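Local coordinates for LP04448p (Drosophila melanogaster, PDB 4QMH), which probably promotes microtubule polymerization as a member of the XMAP215 family, through an array of TOG domains of which this is the fourth, at residues I45-I55 with Q83-N94; L104-R115 with S148-W156. All coordinates share one frame; numbering follows the deposited sequence.

Contact 1 (I45-I55 with Q83-N94); sequences ISEARLIKPSI and QLATAMGAGCRN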
# COMPACT_ATOMS: atom_id res chain seq x y z
N ILE A 45 14.31 9.58 15.30
CA ILE A 45 14.29 8.16 14.97
C ILE A 45 15.70 7.58 14.91
O ILE A 45 15.96 6.51 15.47
CB ILE A 45 13.52 7.89 13.64
CG1 ILE A 45 12.08 8.39 13.76
CG2 ILE A 45 13.56 6.39 13.33
CD1 ILE A 45 11.38 8.55 12.43
N SER A 46 16.62 8.26 14.23
CA SER A 46 18.00 7.79 14.12
C SER A 46 18.67 7.61 15.47
O SER A 46 19.39 6.63 15.70
CB SER A 46 18.83 8.78 13.29
OG SER A 46 18.52 8.65 11.91
N GLU A 47 18.44 8.56 16.37
CA GLU A 47 19.09 8.52 17.68
C GLU A 47 18.56 7.36 18.52
O GLU A 47 19.31 6.72 19.26
CB GLU A 47 18.88 9.85 18.41
CG GLU A 47 19.44 9.89 19.84
CD GLU A 47 20.96 9.75 19.92
OE1 GLU A 47 21.62 9.71 18.86
OE2 GLU A 47 21.50 9.68 21.05
N ALA A 48 17.26 7.09 18.41
CA ALA A 48 16.66 5.97 19.13
C ALA A 48 17.06 4.60 18.54
O ALA A 48 17.28 3.63 19.27
CB ALA A 48 15.14 6.11 19.18
N ARG A 49 17.16 4.57 17.21
CA ARG A 49 17.46 3.37 16.41
C ARG A 49 16.33 2.33 16.40
O ARG A 49 15.79 2.02 15.34
CB ARG A 49 18.79 2.71 16.77
CG ARG A 49 19.12 1.58 15.81
CD ARG A 49 20.47 0.95 16.10
NE ARG A 49 20.72 -0.18 15.22
CZ ARG A 49 21.72 -1.04 15.39
NH1 ARG A 49 22.56 -0.89 16.41
NH2 ARG A 49 21.87 -2.06 14.55
N LEU A 50 16.01 1.78 17.56
CA LEU A 50 14.89 0.84 17.67
C LEU A 50 13.85 1.41 18.60
O LEU A 50 14.17 1.86 19.69
CB LEU A 50 15.36 -0.53 18.18
CG LEU A 50 16.44 -1.26 17.38
CD1 LEU A 50 16.69 -2.63 18.01
CD2 LEU A 50 16.07 -1.39 15.90
N ILE A 51 12.59 1.41 18.15
CA ILE A 51 11.52 2.10 18.87
C ILE A 51 10.30 1.22 19.12
O ILE A 51 10.09 0.22 18.44
CB ILE A 51 11.09 3.41 18.16
CG1 ILE A 51 10.43 3.11 16.80
CG2 ILE A 51 12.28 4.35 17.96
CD1 ILE A 51 10.00 4.34 16.04
N LYS A 52 9.50 1.61 20.10
CA LYS A 52 8.22 0.96 20.37
C LYS A 52 7.20 1.47 19.35
O LYS A 52 7.45 2.45 18.65
CB LYS A 52 7.75 1.31 21.79
CG LYS A 52 8.74 0.94 22.87
CD LYS A 52 8.06 0.97 24.24
CE LYS A 52 9.07 0.74 25.36
NZ LYS A 52 9.80 -0.55 25.21
N PRO A 53 6.05 0.79 19.25
CA PRO A 53 5.03 1.21 18.28
C PRO A 53 4.27 2.48 18.68
O PRO A 53 3.54 3.04 17.87
CB PRO A 53 4.05 0.03 18.26
CG PRO A 53 4.78 -1.11 18.87
CD PRO A 53 5.71 -0.50 19.87
N SER A 54 4.44 2.91 19.92
CA SER A 54 3.74 4.09 20.42
C SER A 54 4.42 5.37 19.95
O SER A 54 5.53 5.70 20.40
CB SER A 54 3.70 4.05 21.95
OG SER A 54 4.98 3.77 22.50
N ILE A 55 3.77 6.10 19.04
CA ILE A 55 4.37 7.31 18.49
C ILE A 55 3.44 8.52 18.59
O ILE A 55 3.48 9.43 17.77
CB ILE A 55 4.85 7.09 17.03
CG1 ILE A 55 3.72 6.52 16.16
CG2 ILE A 55 6.07 6.16 17.02
CD1 ILE A 55 4.10 6.34 14.69
N GLN A 83 12.39 4.52 7.19
CA GLN A 83 13.21 4.58 8.40
C GLN A 83 12.39 4.14 9.62
O GLN A 83 12.87 3.40 10.49
CB GLN A 83 13.75 6.00 8.57
CG GLN A 83 14.54 6.26 9.85
CD GLN A 83 14.87 7.73 10.03
OE1 GLN A 83 14.37 8.60 9.31
NE2 GLN A 83 15.73 8.02 11.00
N LEU A 84 11.14 4.59 9.68
CA LEU A 84 10.28 4.25 10.80
C LEU A 84 10.01 2.75 10.83
O LEU A 84 10.01 2.11 11.90
CB LEU A 84 8.96 5.05 10.71
CG LEU A 84 8.05 5.06 11.93
CD1 LEU A 84 8.60 5.95 13.05
CD2 LEU A 84 6.66 5.53 11.53
N ALA A 85 9.79 2.16 9.66
CA ALA A 85 9.51 0.73 9.59
C ALA A 85 10.69 -0.06 10.16
O ALA A 85 10.51 -0.97 10.96
CB ALA A 85 9.24 0.30 8.16
N THR A 86 11.88 0.31 9.72
CA THR A 86 13.09 -0.37 10.16
C THR A 86 13.24 -0.26 11.68
O THR A 86 13.56 -1.24 12.35
CB THR A 86 14.33 0.19 9.45
OG1 THR A 86 14.22 -0.08 8.04
CG2 THR A 86 15.61 -0.44 10.00
N ALA A 87 13.00 0.93 12.21
CA ALA A 87 13.13 1.17 13.65
C ALA A 87 12.08 0.42 14.48
O ALA A 87 12.33 0.03 15.62
CB ALA A 87 13.05 2.69 13.94
N MET A 88 10.91 0.21 13.89
CA MET A 88 9.76 -0.32 14.65
C MET A 88 9.61 -1.83 14.53
O MET A 88 8.99 -2.47 15.38
CB MET A 88 8.49 0.38 14.17
CG MET A 88 7.45 0.57 15.23
SD MET A 88 6.08 1.56 14.59
CE MET A 88 6.60 3.23 14.95
N GLY A 89 10.18 -2.41 13.47
CA GLY A 89 10.05 -3.84 13.26
C GLY A 89 8.58 -4.23 13.18
O GLY A 89 7.80 -3.55 12.52
N ALA A 90 8.19 -5.32 13.85
CA ALA A 90 6.82 -5.83 13.77
C ALA A 90 5.76 -4.81 14.19
O ALA A 90 4.61 -4.89 13.77
CB ALA A 90 6.67 -7.11 14.59
N GLY A 91 6.15 -3.85 15.02
CA GLY A 91 5.22 -2.84 15.49
C GLY A 91 4.70 -1.95 14.38
O GLY A 91 3.72 -1.24 14.56
N CYS A 92 5.34 -1.98 13.22
CA CYS A 92 4.91 -1.09 12.15
C CYS A 92 3.49 -1.42 11.66
O CYS A 92 2.83 -0.55 11.10
CB CYS A 92 5.91 -1.04 10.99
SG CYS A 92 5.97 -2.56 10.01
N ARG A 93 3.01 -2.64 11.89
CA ARG A 93 1.66 -3.01 11.45
C ARG A 93 0.61 -2.10 12.09
O ARG A 93 -0.50 -1.94 11.57
CB ARG A 93 1.34 -4.48 11.76
CG ARG A 93 1.20 -4.78 13.23
CD ARG A 93 0.61 -6.17 13.48
NE ARG A 93 0.42 -6.45 14.90
CZ ARG A 93 -0.38 -7.40 15.39
NH1 ARG A 93 -1.07 -8.18 14.56
NH2 ARG A 93 -0.49 -7.58 16.70
N ASN A 94 0.96 -1.53 13.24
CA ASN A 94 0.04 -0.67 13.98
C ASN A 94 -0.37 0.58 13.23
O ASN A 94 -1.39 1.19 13.54
CB ASN A 94 0.63 -0.25 15.33
CG ASN A 94 0.77 -1.40 16.31
OD1 ASN A 94 0.82 -2.57 15.92
ND2 ASN A 94 0.86 -1.07 17.59
O HOH W 1 8.05 -1.62 17.81
O HOH W 2 0.82 1.77 18.26

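Contact 2 (L104-R115 with S148-W156); sequences LHALGDNKSFVR and SPALKTELW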
# COMPACT_ATOMS: atom_id res chain seq x y z
N LEU A 104 0.05 4.01 -1.33
CA LEU A 104 -0.63 3.60 -2.54
C LEU A 104 -0.80 4.80 -3.45
O LEU A 104 -0.66 4.69 -4.67
CB LEU A 104 -2.00 2.99 -2.22
CG LEU A 104 -2.02 1.61 -1.57
CD1 LEU A 104 -3.45 1.24 -1.19
CD2 LEU A 104 -1.39 0.56 -2.50
N HIS A 105 -1.13 5.94 -2.87
CA HIS A 105 -1.35 7.11 -3.68
C HIS A 105 -0.08 7.54 -4.40
O HIS A 105 -0.13 7.98 -5.55
CB HIS A 105 -1.92 8.25 -2.84
CG HIS A 105 -2.44 9.37 -3.67
ND1 HIS A 105 -3.61 9.28 -4.39
CD2 HIS A 105 -1.92 10.59 -3.94
CE1 HIS A 105 -3.80 10.41 -5.05
NE2 HIS A 105 -2.79 11.22 -4.79
N ALA A 106 1.07 7.38 -3.75
CA ALA A 106 2.34 7.75 -4.36
C ALA A 106 2.73 6.81 -5.50
O ALA A 106 3.60 7.14 -6.31
CB ALA A 106 3.46 7.79 -3.30
N LEU A 107 2.12 5.62 -5.54
CA LEU A 107 2.35 4.70 -6.66
C LEU A 107 1.88 5.28 -7.98
O LEU A 107 2.21 4.76 -9.04
CB LEU A 107 1.62 3.37 -6.45
CG LEU A 107 2.17 2.41 -5.41
CD1 LEU A 107 1.26 1.17 -5.36
CD2 LEU A 107 3.59 2.00 -5.73
N GLY A 108 1.06 6.33 -7.91
CA GLY A 108 0.55 6.97 -9.11
C GLY A 108 1.41 8.11 -9.61
O GLY A 108 1.07 8.79 -10.59
N ASP A 109 2.53 8.34 -8.94
CA ASP A 109 3.38 9.49 -9.23
C ASP A 109 3.92 9.41 -10.66
O ASP A 109 4.16 8.31 -11.17
CB ASP A 109 4.55 9.56 -8.25
CG ASP A 109 5.22 10.93 -8.25
OD1 ASP A 109 6.05 11.19 -9.14
OD2 ASP A 109 4.92 11.74 -7.35
N ASN A 110 4.09 10.57 -11.30
CA ASN A 110 4.67 10.68 -12.63
C ASN A 110 6.13 10.26 -12.72
O ASN A 110 6.62 9.92 -13.80
CB ASN A 110 4.59 12.12 -13.13
CG ASN A 110 3.18 12.57 -13.41
OD1 ASN A 110 2.32 11.76 -13.76
ND2 ASN A 110 2.94 13.87 -13.28
N LYS A 111 6.83 10.31 -11.59
CA LYS A 111 8.26 10.04 -11.57
C LYS A 111 8.55 8.65 -10.98
O LYS A 111 8.12 8.34 -9.87
CB LYS A 111 8.97 11.12 -10.75
CG LYS A 111 8.83 12.52 -11.35
CD LYS A 111 9.25 13.60 -10.37
CE LYS A 111 8.31 13.66 -9.18
NZ LYS A 111 6.88 13.70 -9.63
N SER A 112 9.28 7.83 -11.74
CA SER A 112 9.52 6.43 -11.37
C SER A 112 10.23 6.26 -10.03
O SER A 112 10.00 5.28 -9.33
CB SER A 112 10.33 5.73 -12.46
OG SER A 112 11.65 6.24 -12.51
N PHE A 113 11.12 7.18 -9.68
CA PHE A 113 11.83 7.05 -8.41
C PHE A 113 10.88 7.24 -7.23
O PHE A 113 11.11 6.67 -6.16
CB PHE A 113 13.05 7.99 -8.33
CG PHE A 113 12.72 9.42 -7.98
CD1 PHE A 113 12.76 9.86 -6.66
CD2 PHE A 113 12.40 10.33 -8.97
CE1 PHE A 113 12.48 11.18 -6.34
CE2 PHE A 113 12.12 11.65 -8.66
CZ PHE A 113 12.15 12.08 -7.34
N VAL A 114 9.82 8.02 -7.40
CA VAL A 114 8.84 8.20 -6.34
C VAL A 114 8.00 6.94 -6.24
O VAL A 114 7.73 6.45 -5.14
CB VAL A 114 7.92 9.43 -6.58
CG1 VAL A 114 6.90 9.57 -5.45
CG2 VAL A 114 8.78 10.71 -6.68
N ARG A 115 7.60 6.40 -7.38
CA ARG A 115 6.83 5.15 -7.34
C ARG A 115 7.65 4.04 -6.68
O ARG A 115 7.12 3.20 -5.96
CB ARG A 115 6.37 4.72 -8.74
CG ARG A 115 5.47 5.75 -9.42
CD ARG A 115 4.77 5.16 -10.64
NE ARG A 115 5.71 4.66 -11.65
CZ ARG A 115 6.15 5.38 -12.68
NH1 ARG A 115 5.72 6.62 -12.86
NH2 ARG A 115 7.01 4.85 -13.55
N SER A 148 -5.12 6.52 -11.29
CA SER A 148 -4.40 6.92 -12.48
C SER A 148 -3.83 5.68 -13.17
O SER A 148 -3.67 4.63 -12.55
CB SER A 148 -3.27 7.87 -12.12
OG SER A 148 -2.22 7.18 -11.46
N PRO A 149 -3.52 5.80 -14.47
CA PRO A 149 -2.91 4.67 -15.18
C PRO A 149 -1.62 4.18 -14.53
O PRO A 149 -1.40 2.97 -14.44
CB PRO A 149 -2.64 5.26 -16.57
CG PRO A 149 -3.70 6.29 -16.74
CD PRO A 149 -3.86 6.91 -15.38
N ALA A 150 -0.77 5.10 -14.07
CA ALA A 150 0.47 4.69 -13.40
C ALA A 150 0.17 3.88 -12.14
O ALA A 150 0.79 2.85 -11.90
CB ALA A 150 1.33 5.91 -13.06
N LEU A 151 -0.78 4.36 -11.34
CA LEU A 151 -1.12 3.65 -10.11
C LEU A 151 -1.67 2.26 -10.42
O LEU A 151 -1.24 1.26 -9.82
CB LEU A 151 -2.12 4.46 -9.28
CG LEU A 151 -2.56 3.83 -7.96
CD1 LEU A 151 -3.02 4.90 -6.95
CD2 LEU A 151 -3.68 2.80 -8.21
N LYS A 152 -2.59 2.17 -11.38
CA LYS A 152 -3.14 0.87 -11.73
C LYS A 152 -2.05 -0.08 -12.23
O LYS A 152 -2.04 -1.25 -11.88
CB LYS A 152 -4.29 1.01 -12.74
CG LYS A 152 -5.51 1.74 -12.16
CD LYS A 152 -6.65 1.92 -13.16
CE LYS A 152 -6.18 2.48 -14.48
NZ LYS A 152 -7.35 2.67 -15.40
N THR A 153 -1.13 0.44 -13.05
CA THR A 153 -0.02 -0.37 -13.53
C THR A 153 0.81 -0.93 -12.38
O THR A 153 1.05 -2.14 -12.30
CB THR A 153 0.88 0.43 -14.47
OG1 THR A 153 0.10 0.90 -15.58
CG2 THR A 153 2.04 -0.44 -14.99
N GLU A 154 1.23 -0.06 -11.46
CA GLU A 154 2.07 -0.50 -10.34
C GLU A 154 1.32 -1.44 -9.41
O GLU A 154 1.87 -2.43 -8.94
CB GLU A 154 2.59 0.68 -9.52
CG GLU A 154 3.47 1.65 -10.26
CD GLU A 154 4.83 1.08 -10.62
OE1 GLU A 154 5.27 0.09 -10.01
OE2 GLU A 154 5.46 1.65 -11.52
N LEU A 155 0.06 -1.12 -9.15
CA LEU A 155 -0.69 -1.85 -8.13
C LEU A 155 -1.08 -3.25 -8.60
O LEU A 155 -0.97 -4.22 -7.84
CB LEU A 155 -1.90 -1.04 -7.66
CG LEU A 155 -2.62 -1.55 -6.42
CD1 LEU A 155 -1.63 -1.98 -5.32
CD2 LEU A 155 -3.58 -0.48 -5.91
N TRP A 156 -1.51 -3.39 -9.85
CA TRP A 156 -1.74 -4.72 -10.38
C TRP A 156 -0.46 -5.56 -10.44
O TRP A 156 -0.49 -6.77 -10.23
CB TRP A 156 -2.43 -4.68 -11.75
CG TRP A 156 -3.90 -4.36 -11.68
CD1 TRP A 156 -4.53 -3.31 -12.28
CD2 TRP A 156 -4.91 -5.08 -10.96
NE1 TRP A 156 -5.87 -3.34 -11.99
CE2 TRP A 156 -6.13 -4.40 -11.17
CE3 TRP A 156 -4.91 -6.22 -10.15
CZ2 TRP A 156 -7.34 -4.83 -10.61
CZ3 TRP A 156 -6.11 -6.64 -9.59
CH2 TRP A 156 -7.31 -5.95 -9.83
O HOH W 3 -1.35 9.87 -10.87
O HOH W 4 7.79 2.27 -12.42

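Contact 1 (I45-I55 with Q83-N94)
Ile45 lies over one face of the Gln83 amide, its CB 3.4 Å from Gln83 NE2; that NE2 gives its hydrogen bond to Gln42 O. The other amide, of Asn94, has Pro53 CB over a face, 3.4 Å from Asn94 ND2, which donates to a water that also reaches Pro53 O weakly; His95 NE2 is bonded to that carbonyl too. The contact joins the ends of helices 31-48 and 71-88, side by side in the all-helical, HEAT-like stack of a TOG domain. Helix 31-48 ends at Ala48, and Arg49, with positive phi, turns the chain out of it and past the end of helix 71-88. Ile51 N donates to Ala87 O, at 2.9 Å and nearly straight (169°), although the donor stands well above the carbonyl plane. A second water ties Ile51 O to Met88 O. Beside these polar links the aliphatic groups close up: Ile51 CD1 meets Leu84 CD1 at 3.7 Å, while Ile55 and Leu84 reach toward each other tip to tip. Gly91 receives the Pro53 ring, where a CB would collide with Pro53 CG. The bend at chi3 of Met88 (-89°) turns its CE to touch both Ile51 CD1, at 3.7 Å, and Ile55 CG2, at 3.6 Å.

Contact 2 (L104-R115 with S148-W156)
Arg115 and Glu154 form the charged link of this contact, a salt bridge in which Arg115 NE donates to Glu154 OE2 at 3.0 Å. The bond is bent (143°) and comes from above the carboxylate plane, the two flat groups being turned 25° apart. Each remaining nitrogen of the guanidinium has its own acceptor: Arg115 NH1 reaches Asp109 O at 2.9 Å, close to the guanidinium plane, and NH2 gives to a water that in turn donates to Glu154 OE2. Ser112 CA lies over the rim of one face of the group. A leucine in place of Arg115 would probably leave the Glu154 carboxylate without its charged mate and Asp109 O without this donor. In this HEAT-like TOG stack the connection between helices 96-106 and 112-129, a type I turn from Ala106 to Asp109 followed by an Asx turn, packs on the N-terminus of helix 149-162. Asp109 OD1 shapes the Asx turn, taking Lys111 N on its anti lone pair, and Lys111 NZ on its syn one. Across the contact, Ser148 is the N-cap: OG, between the backbone N and the carbonyl carbon (chi1 72°), accepts from Leu151 N at 3.2 Å. A water bridges the same OG to Gly108 O. Gly108 packs so closely that a CB on it would clash with Ser148 OG, and its CA lies 3.7 Å from Leu151 CB. Deeper in, Leu104 O accepts from Leu107 N while Leu151 CD1 lies 3.3 Å from that oxygen, and Leu104 CD2 meets Leu155 CD1 at 3.8 Å.

In the fold
Contact 1 and contact 2 follow one another along the chain and do not touch: their centres are 26 Å apart and their nearest atoms about 13 Å. Helix 96-106 starts just beyond contact 1 and ends inside contact 2, so it spans the gap between them. Helix 112-129 makes the return journey: it opens within contact 2, at Ser112, and further on its Ser124 and Phe125 pack against Ala85 and Cys92 of the 83-94 segment. The centre of contact 2 is about 11 Å from the centre of the chain, that of contact 1 about 18 Å. Each joins successive layers of a stack that, as in other TOG domains, probably engages tubulin along one edge.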